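Local coordinates for protein ATP phosphoribosyltransferase (Thermotoga maritima, PDB 1USY) that probably catalyses the condensation of ATP with 5-phosphoribose 1-diphosphate to phosphoribosyl-ATP, the first and rate-controlling step of histidine biosynthesis, at residues 48-53 / 61-66; 74-79 / 175-180. All blocks are in the same frame, centred on the assembly; numbering follows the deposited sequence.

Contact 1 (48-53 / 61-66). With HIS (histidine), chain S.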
ATOM      1  N   ASP G  48      19.164  16.477  21.454  1.00 24.17           N
ATOM      2  CA  ASP G  48      19.819  16.563  20.150  1.00 19.53           C
ATOM      3  C   ASP G  48      21.249  16.008  20.156  1.00 23.82           C
ATOM      4  O   ASP G  48      21.870  15.876  19.086  1.00 18.29           O
ATOM      5  CB  ASP G  48      19.843  18.004  19.628  1.00 22.09           C
ATOM      6  CG  ASP G  48      18.439  18.623  19.495  1.00 23.40           C
ATOM      7  OD1 ASP G  48      17.502  17.911  19.053  1.00 23.96           O
ATOM      8  OD2 ASP G  48      18.192  19.823  19.818  1.00 23.96           O
ATOM      9  N   VAL G  49      21.750  15.680  21.356  1.00 19.80           N
ATOM     10  CA  VAL G  49      23.127  15.221  21.533  1.00 21.33           C
ATOM     11  C   VAL G  49      23.463  14.030  20.618  1.00 23.52           C
ATOM     12  O   VAL G  49      24.427  14.095  19.870  1.00 22.74           O
ATOM     13  CB  VAL G  49      23.482  14.950  23.024  1.00 18.82           C
ATOM     14  CG1 VAL G  49      24.741  14.125  23.124  1.00 17.43           C
ATOM     15  CG2 VAL G  49      23.699  16.252  23.748  1.00  5.55           C
ATOM     16  N   PRO G  50      22.677  12.950  20.652  1.00 29.88           N
ATOM     17  CA  PRO G  50      22.913  11.833  19.721  1.00 24.61           C
ATOM     18  C   PRO G  50      22.833  12.274  18.268  1.00 22.30           C
ATOM     19  O   PRO G  50      23.568  11.722  17.421  1.00 26.24           O
ATOM     20  CB  PRO G  50      21.800  10.829  20.028  1.00 21.30           C
ATOM     21  CG  PRO G  50      20.966  11.411  21.094  1.00 25.94           C
ATOM     22  CD  PRO G  50      21.575  12.673  21.594  1.00 28.83           C
ATOM     23  N   THR G  51      21.983  13.241  17.932  1.00 19.20           N
ATOM     24  CA  THR G  51      21.911  13.533  16.501  1.00 20.06           C
ATOM     25  C   THR G  51      23.162  14.243  16.041  1.00 19.12           C
ATOM     26  O   THR G  51      23.581  14.046  14.927  1.00 18.58           O
ATOM     27  CB  THR G  51      20.557  14.130  16.030  1.00 24.59           C
ATOM     28  OG1 THR G  51      20.720  15.441  15.475  1.00 22.82           O
ATOM     29  CG2 THR G  51      19.594  14.298  17.209  1.00 27.80           C
ATOM     30  N   TYR G  52      23.816  14.979  16.945  1.00 24.30           N
ATOM     31  CA  TYR G  52      25.137  15.595  16.675  1.00 23.97           C
ATOM     32  C   TYR G  52      26.277  14.565  16.569  1.00 27.46           C
ATOM     33  O   TYR G  52      27.154  14.668  15.719  1.00 30.23           O
ATOM     34  CB  TYR G  52      25.473  16.643  17.749  1.00 19.84           C
ATOM     35  CG  TYR G  52      24.942  18.051  17.446  1.00 18.99           C
ATOM     36  CD1 TYR G  52      23.619  18.392  17.731  1.00 21.81           C
ATOM     37  CD2 TYR G  52      25.761  19.026  16.857  1.00 20.44           C
ATOM     38  CE1 TYR G  52      23.109  19.658  17.445  1.00 17.66           C
ATOM     39  CE2 TYR G  52      25.258  20.305  16.548  1.00 21.18           C
ATOM     40  CZ  TYR G  52      23.928  20.606  16.848  1.00 21.99           C
ATOM     41  OH  TYR G  52      23.417  21.850  16.582  1.00 15.34           O
ATOM     42  N   LEU G  53      26.256  13.572  17.446  1.00 30.75           N
ATOM     43  CA  LEU G  53      27.289  12.564  17.495  1.00 32.45           C
ATOM     44  C   LEU G  53      27.146  11.550  16.388  1.00 36.73           C
ATOM     45  O   LEU G  53      28.145  11.170  15.764  1.00 36.37           O
ATOM     46  CB  LEU G  53      27.211  11.843  18.815  1.00 33.39           C
ATOM     47  CG  LEU G  53      28.347  12.173  19.770  1.00 38.81           C
ATOM     48  CD1 LEU G  53      28.722  13.614  19.698  1.00 44.56           C
ATOM     49  CD2 LEU G  53      27.875  11.883  21.127  1.00 42.28           C
ATOM     50  N   GLY G  61      29.871  13.691  23.495  1.00 29.04           N
ATOM     51  CA  GLY G  61      28.651  14.296  23.999  1.00 21.61           C
ATOM     52  C   GLY G  61      28.428  13.827  25.425  1.00 26.12           C
ATOM     53  O   GLY G  61      29.212  12.994  25.937  1.00 18.92           O
ATOM     54  N   PHE G  62      27.377  14.349  26.075  1.00 25.21           N
ATOM     55  CA  PHE G  62      26.963  13.831  27.388  1.00 25.56           C
ATOM     56  C   PHE G  62      25.477  13.549  27.394  1.00 26.71           C
ATOM     57  O   PHE G  62      24.682  14.423  27.052  1.00 35.80           O
ATOM     58  CB  PHE G  62      27.418  14.792  28.511  1.00 28.54           C
ATOM     59  CG  PHE G  62      28.871  15.150  28.406  1.00 23.60           C
ATOM     60  CD1 PHE G  62      29.283  16.224  27.640  1.00 27.44           C
ATOM     61  CD2 PHE G  62      29.830  14.350  28.986  1.00 27.45           C
ATOM     62  CE1 PHE G  62      30.650  16.500  27.472  1.00 30.04           C
ATOM     63  CE2 PHE G  62      31.184  14.625  28.842  1.00 32.44           C
ATOM     64  CZ  PHE G  62      31.597  15.707  28.082  1.00 26.76           C
ATOM     65  N   CYS G  63      25.090  12.331  27.756  1.00 30.93           N
ATOM     66  CA  CYS G  63      23.691  11.899  27.596  1.00 32.98           C
ATOM     67  C   CYS G  63      23.146  11.005  28.646  1.00 28.66           C
ATOM     68  O   CYS G  63      23.849  10.104  29.085  1.00 27.58           O
ATOM     69  CB  CYS G  63      23.572  11.042  26.373  1.00 33.33           C
ATOM     70  SG  CYS G  63      23.130  12.040  25.074  1.00 49.35           S
ATOM     71  N   GLY G  64      21.854  11.191  28.951  1.00 24.91           N
ATOM     72  CA  GLY G  64      21.109  10.245  29.756  1.00 20.03           C
ATOM     73  C   GLY G  64      20.707   9.042  28.938  1.00 22.55           C
ATOM     74  O   GLY G  64      20.539   9.123  27.718  1.00 26.88           O
ATOM     75  N   THR G  65      20.549   7.911  29.617  1.00 26.57           N
ATOM     76  CA  THR G  65      19.910   6.720  29.046  1.00 25.62           C
ATOM     77  C   THR G  65      18.587   7.053  28.325  1.00 28.56           C
ATOM     78  O   THR G  65      18.203   6.395  27.344  1.00 27.11           O
ATOM     79  CB  THR G  65      19.539   5.769  30.174  1.00 23.54           C
ATOM     80  OG1 THR G  65      20.611   5.671  31.123  1.00 23.57           O
ATOM     81  CG2 THR G  65      19.303   4.380  29.631  1.00 16.49           C
ATOM     82  N   ASP G  66      17.865   8.036  28.853  1.00 23.10           N
ATOM     83  CA  ASP G  66      16.551   8.368  28.292  1.00 31.17           C
ATOM     84  C   ASP G  66      16.654   8.841  26.842  1.00 27.34           C
ATOM     85  O   ASP G  66      15.934   8.326  26.000  1.00 25.91           O
ATOM     86  CB  ASP G  66      15.772   9.368  29.165  1.00 29.10           C
ATOM     87  CG  ASP G  66      16.537  10.612  29.416  1.00 34.17           C
ATOM     88  OD1 ASP G  66      17.622  10.514  30.016  1.00 37.06           O
ATOM     89  OD2 ASP G  66      16.152  11.730  29.017  1.00 41.70           O
TER
HETATM   90  N   HIS S1206      22.169   1.885  26.429  0.80 80.25           N
HETATM   91  CA  HIS S1206      22.924   2.145  27.695  0.80 80.25           C
HETATM   92  C   HIS S1206      23.501   0.852  28.299  0.80 82.67           C
HETATM   93  O   HIS S1206      22.816  -0.162  28.477  1.00 87.88           O
HETATM   94  CB  HIS S1206      22.010   2.868  28.677  0.80 77.49           C
HETATM   95  CG  HIS S1206      22.270   2.564  30.118  0.80 74.05           C
HETATM   96  ND1 HIS S1206      22.564   3.546  31.035  0.80 70.76           N
HETATM   97  CD2 HIS S1206      22.225   1.401  30.815  0.80 73.91           C
HETATM   98  CE1 HIS S1206      22.728   2.999  32.227  0.80 71.35           C
HETATM   99  NE2 HIS S1206      22.532   1.698  32.121  0.80 70.97           N
HETATM  100  OXT HIS S1206      24.677   0.754  28.650  0.80 78.87           O

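Contact 2 (74-79 / 175-180). With HIS (histidine), chain I; HIS (histidine), chain S.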
ATOM      1  N   SER G  74      23.185   4.028  18.799  1.00 44.02           N
ATOM      2  CA  SER G  74      24.221   3.322  19.515  1.00 48.68           C
ATOM      3  C   SER G  74      25.583   3.919  19.179  1.00 46.22           C
ATOM      4  O   SER G  74      25.998   3.982  18.010  1.00 47.15           O
ATOM      5  CB  SER G  74      24.238   1.830  19.190  1.00 53.59           C
ATOM      6  OG  SER G  74      24.406   1.096  20.406  1.00 59.14           O
ATOM      7  N   LEU G  75      26.240   4.369  20.232  1.00 41.54           N
ATOM      8  CA  LEU G  75      27.597   4.903  20.123  1.00 34.53           C
ATOM      9  C   LEU G  75      28.342   4.584  21.427  1.00 25.73           C
ATOM     10  O   LEU G  75      27.740   4.301  22.470  1.00 29.97           O
ATOM     11  CB  LEU G  75      27.667   6.432  19.765  1.00 39.09           C
ATOM     12  CG  LEU G  75      26.835   7.482  20.550  1.00 42.35           C
ATOM     13  CD1 LEU G  75      25.864   8.241  19.634  1.00 42.32           C
ATOM     14  CD2 LEU G  75      25.974   6.948  21.690  1.00 48.50           C
ATOM     15  N   ILE G  76      29.640   4.627  21.318  1.00 19.87           N
ATOM     16  CA  ILE G  76      30.554   4.275  22.416  1.00 14.79           C
ATOM     17  C   ILE G  76      30.299   5.106  23.686  1.00 11.07           C
ATOM     18  O   ILE G  76      30.004   6.299  23.642  1.00 13.23           O
ATOM     19  CB  ILE G  76      31.983   4.466  21.932  1.00 13.03           C
ATOM     20  CG1 ILE G  76      32.369   3.375  20.917  1.00 13.49           C
ATOM     21  CG2 ILE G  76      33.009   4.402  23.066  1.00  5.54           C
ATOM     22  CD1 ILE G  76      33.381   3.830  19.869  1.00 18.41           C
ATOM     23  N   GLN G  77      30.236   4.302  24.821  1.00 17.78           N
ATOM     24  CA  GLN G  77      29.943   4.861  26.139  1.00 22.20           C
ATOM     25  C   GLN G  77      30.992   4.435  27.179  1.00 16.60           C
ATOM     26  O   GLN G  77      30.821   3.454  27.862  1.00 14.52           O
ATOM     27  CB  GLN G  77      28.497   4.514  26.596  1.00 22.67           C
ATOM     28  CG  GLN G  77      27.749   3.630  25.634  1.00 31.09           C
ATOM     29  CD  GLN G  77      26.205   3.550  25.793  1.00 28.95           C
ATOM     30  OE1 GLN G  77      25.664   3.454  26.899  1.00 29.00           O
ATOM     31  NE2 GLN G  77      25.518   3.513  24.667  1.00 31.98           N
ATOM     32  N   PRO G  78      32.078   5.186  27.305  1.00 19.94           N
ATOM     33  CA  PRO G  78      33.246   4.747  28.114  1.00 17.63           C
ATOM     34  C   PRO G  78      33.007   4.756  29.623  1.00 20.06           C
ATOM     35  O   PRO G  78      33.342   3.742  30.291  1.00 13.79           O
ATOM     36  CB  PRO G  78      34.330   5.751  27.754  1.00 12.79           C
ATOM     37  CG  PRO G  78      33.748   6.622  26.706  1.00 17.74           C
ATOM     38  CD  PRO G  78      32.279   6.500  26.686  1.00 16.59           C
ATOM     39  N   PHE G  79      32.443   5.857  30.149  1.00 18.54           N
ATOM     40  CA  PHE G  79      32.124   5.936  31.577  1.00 22.99           C
ATOM     41  C   PHE G  79      30.954   6.841  31.825  1.00 22.88           C
ATOM     42  O   PHE G  79      30.507   7.493  30.890  1.00 26.13           O
ATOM     43  CB  PHE G  79      33.322   6.387  32.414  1.00 17.48           C
ATOM     44  CG  PHE G  79      34.030   7.565  31.880  1.00 17.65           C
ATOM     45  CD1 PHE G  79      33.697   8.845  32.316  1.00 22.55           C
ATOM     46  CD2 PHE G  79      35.075   7.419  30.978  1.00 18.13           C
ATOM     47  CE1 PHE G  79      34.367   9.977  31.802  1.00 19.64           C
ATOM     48  CE2 PHE G  79      35.770   8.550  30.481  1.00 17.54           C
ATOM     49  CZ  PHE G  79      35.403   9.815  30.878  1.00 18.50           C
ATOM     50  N   VAL G 175      30.787   8.853  22.668  1.00 18.29           N
ATOM     51  CA  VAL G 175      31.791   9.194  21.673  1.00 11.58           C
ATOM     52  C   VAL G 175      31.290   8.695  20.322  1.00 17.20           C
ATOM     53  O   VAL G 175      30.656   7.661  20.242  1.00 13.51           O
ATOM     54  CB  VAL G 175      33.125   8.509  22.028  1.00 17.10           C
ATOM     55  CG1 VAL G 175      34.254   8.922  21.046  1.00 16.29           C
ATOM     56  CG2 VAL G 175      33.514   8.774  23.530  1.00  6.67           C
ATOM     57  N   ASN G 176      31.596   9.434  19.262  1.00 16.55           N
ATOM     58  CA  ASN G 176      31.194   9.104  17.924  1.00 16.94           C
ATOM     59  C   ASN G 176      32.117   7.980  17.437  1.00 24.50           C
ATOM     60  O   ASN G 176      33.311   8.202  17.244  1.00 31.91           O
ATOM     61  CB  ASN G 176      31.334  10.372  17.085  1.00 19.51           C
ATOM     62  CG  ASN G 176      31.232  10.133  15.562  1.00 21.94           C
ATOM     63  OD1 ASN G 176      30.527   9.276  15.099  1.00 26.01           O
ATOM     64  ND2 ASN G 176      31.896  10.981  14.795  1.00 36.92           N
ATOM     65  N   PRO G 177      31.602   6.778  17.210  1.00 16.37           N
ATOM     66  CA  PRO G 177      32.495   5.664  16.898  1.00 19.91           C
ATOM     67  C   PRO G 177      33.556   5.953  15.820  1.00 17.96           C
ATOM     68  O   PRO G 177      34.671   5.498  15.991  1.00 15.58           O
ATOM     69  CB  PRO G 177      31.551   4.527  16.475  1.00 11.79           C
ATOM     70  CG  PRO G 177      30.282   4.857  17.057  1.00 20.54           C
ATOM     71  CD  PRO G 177      30.193   6.378  17.213  1.00 16.51           C
ATOM     72  N   VAL G 178      33.255   6.674  14.743  1.00 17.42           N
ATOM     73  CA  VAL G 178      34.299   6.808  13.744  1.00  9.01           C
ATOM     74  C   VAL G 178      35.420   7.733  14.221  1.00 12.73           C
ATOM     75  O   VAL G 178      36.611   7.479  13.994  1.00 12.48           O
ATOM     76  CB  VAL G 178      33.797   7.009  12.284  1.00 12.07           C
ATOM     77  CG1 VAL G 178      32.341   6.565  12.122  1.00  3.53           C
ATOM     78  CG2 VAL G 178      34.039   8.400  11.772  1.00 15.85           C
ATOM     79  N   SER G 179      35.058   8.791  14.921  1.00  9.86           N
ATOM     80  CA  SER G 179      36.102   9.662  15.410  1.00 15.18           C
ATOM     81  C   SER G 179      36.900   9.057  16.559  1.00 19.13           C
ATOM     82  O   SER G 179      38.018   9.508  16.848  1.00 17.54           O
ATOM     83  CB  SER G 179      35.565  11.014  15.765  1.00 18.52           C
ATOM     84  OG  SER G 179      34.417  10.883  16.536  1.00 21.72           O
ATOM     85  N   TYR G 180      36.358   8.012  17.188  1.00 21.44           N
ATOM     86  CA  TYR G 180      37.147   7.249  18.150  1.00 18.79           C
ATOM     87  C   TYR G 180      38.346   6.696  17.458  1.00 15.43           C
ATOM     88  O   TYR G 180      39.358   6.444  18.061  1.00 14.47           O
ATOM     89  CB  TYR G 180      36.412   6.069  18.759  1.00 22.19           C
ATOM     90  CG  TYR G 180      36.810   5.807  20.197  1.00 33.66           C
ATOM     91  CD1 TYR G 180      38.147   5.850  20.600  1.00 36.50           C
ATOM     92  CD2 TYR G 180      35.846   5.542  21.163  1.00 39.62           C
ATOM     93  CE1 TYR G 180      38.511   5.629  21.930  1.00 43.50           C
ATOM     94  CE2 TYR G 180      36.197   5.319  22.502  1.00 40.62           C
ATOM     95  CZ  TYR G 180      37.530   5.361  22.881  1.00 46.34           C
ATOM     96  OH  TYR G 180      37.885   5.134  24.202  1.00 48.01           O
TER
HETATM   97  N   HIS I1275      36.015   3.059  26.620  0.80 57.93           N
HETATM   98  CA  HIS I1275      37.234   3.436  27.380  0.80 62.86           C
HETATM   99  C   HIS I1275      37.237   2.923  28.820  0.80 62.31           C
HETATM  100  O   HIS I1275      36.438   3.333  29.678  1.00 63.37           O
HETATM  101  CB  HIS I1275      37.467   4.959  27.390  0.80 63.03           C
HETATM  102  CG  HIS I1275      38.661   5.367  28.195  0.80 61.81           C
HETATM  103  ND1 HIS I1275      39.642   6.198  27.703  0.80 64.63           N
HETATM  104  CD2 HIS I1275      39.054   5.015  29.439  0.80 62.01           C
HETATM  105  CE1 HIS I1275      40.577   6.358  28.623  0.80 64.84           C
HETATM  106  NE2 HIS I1275      40.240   5.651  29.686  0.80 62.93           N
HETATM  107  OXT HIS I1275      38.105   2.119  29.152  0.80 66.78           O
HETATM  108  N   HIS S1206      22.169   1.885  26.429  0.80 80.25           N
HETATM  109  CA  HIS S1206      22.924   2.145  27.695  0.80 80.25           C
HETATM  110  C   HIS S1206      23.501   0.852  28.299  0.80 82.67           C
HETATM  111  O   HIS S1206      22.816  -0.162  28.477  1.00 87.88           O
HETATM  112  CB  HIS S1206      22.010   2.868  28.677  0.80 77.49           C
HETATM  113  CG  HIS S1206      22.270   2.564  30.118  0.80 74.05           C
HETATM  114  ND1 HIS S1206      22.564   3.546  31.035  0.80 70.76           N
HETATM  115  CD2 HIS S1206      22.225   1.401  30.815  0.80 73.91           C
HETATM  116  CE1 HIS S1206      22.728   2.999  32.227  0.80 71.35           C
HETATM  117  NE2 HIS S1206      22.532   1.698  32.121  0.80 70.97           N
HETATM  118  OXT HIS S1206      24.677   0.754  28.650  0.80 78.87           O

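Contact 1 (48-53 / 61-66)
V49 and C63 meet where helix 49-54 lies over strand 60-64. With V49 CG1 anti to the backbone N (chi1 164°), that methyl is turned onto the sulfur, 3.3 Å from C63 SG, while V49 CG2 stands 3.9 Å from F62 O. The ring of P50 touches the same thiol through CD, 3.9 Å from C63 SG, so the sulfur is flanked by two successive residues of the helix. One turn on, L53 lays a branch against bare backbone, its CD2 3.6 Å from G61 N. A side chain at G61 would have pointed straight into V49 and L53; without one, the helix can settle close to the strand. The segment axes approach to 8.5 Å at 140°, the helix running back over the sheet, roughly antiparallel to strand 60-64, as the connection of a beta-alpha-beta crossover from strand 39-44, with strand 2-7 between the two strands. The margins are looser. T51 is partly exposed and faces a neighbouring chain, and beyond G64, the N-cap of helix 65-70, the two segments diverge. There T65 instead meets the histidine of chain S: T65 OG1, also bonded to R170 N, lies 2.9 Å from the ligand's ND1. Between helix and strand the contact is essentially apolar, so its hold rests on shape and exclusion of water, while the strand's backbone polar groups at G61 and C63 are bonded to V174 and H172.

Contact 2 (74-79 / 175-180)
I76 and V175 are joined by the hydrogen bond that spans the two segments: V175 N donates to I76 O over 2.8 Å with an N-H...O angle of 151°, the donor tilted out of the carbonyl plane. A second bond stays within the loop, where Q77 NE2 donates a hydrogen bond to L75 O at 3.2 Å. This oxygen lies close to the plane of the Q77 amide, which helps set the rotation of the group, with OE1 on the side of the histidine of chain S, close to its CA. With an alanine in place of Q77, L75 O would probably lose its amide donor and the histidine of chain S part of its pocket wall. Q77 also makes backbone hydrogen bonds to a neighbouring chain. Apolar contacts centre on I76. Its side chain crosses that of Y180 at about a right angle; CG2, anti to the backbone N while CG1 takes chi1 -72°, meets the ring edge in plane, 3.4 Å from Y180 CE2, and I76 CD1 reaches P177, 3.6 Å from its CA. L75 CB rests 3.6 Å from P177 CD. These contacts clamp the loop that leads into strand 80-93 against the end of strand 160-175, two long antiparallel neighbours in a fold of the type II periplasmic-binding-protein class; helix 177-182 starts here, its first turn closed by Y180 N bonded to N176 O. P78 and V175 pack obliquely, with P78 CG 3.8 Å from V175 CG2; P78 also packs on V173, with which F79 is paired through its backbone. Ligand contacts form the last group. P78 CB lies against CB and N of the histidine of chain I, and Y180 OH stands 3.2 Å from that ligand's CB.

Contacts 1 and 2 follow one another along the chain, yet their centres lie about 11 Å apart and they abut directly. L53 and L75 form the seam, with L53 CB 3.9 Å from L75 CD1, so the helix that packs on strand 60-64 also backs the loop 74-79. Strand 160-175 ties both together, since it pairs with the strand of contact 1 and ends in contact 2. The histidine of chain S is shared: T65 of contact 1 and Q77 of contact 2 line its pocket with R170 and H172. The histidine of chain I belongs to contact 2, where P78 and Y180 line the site with Q195.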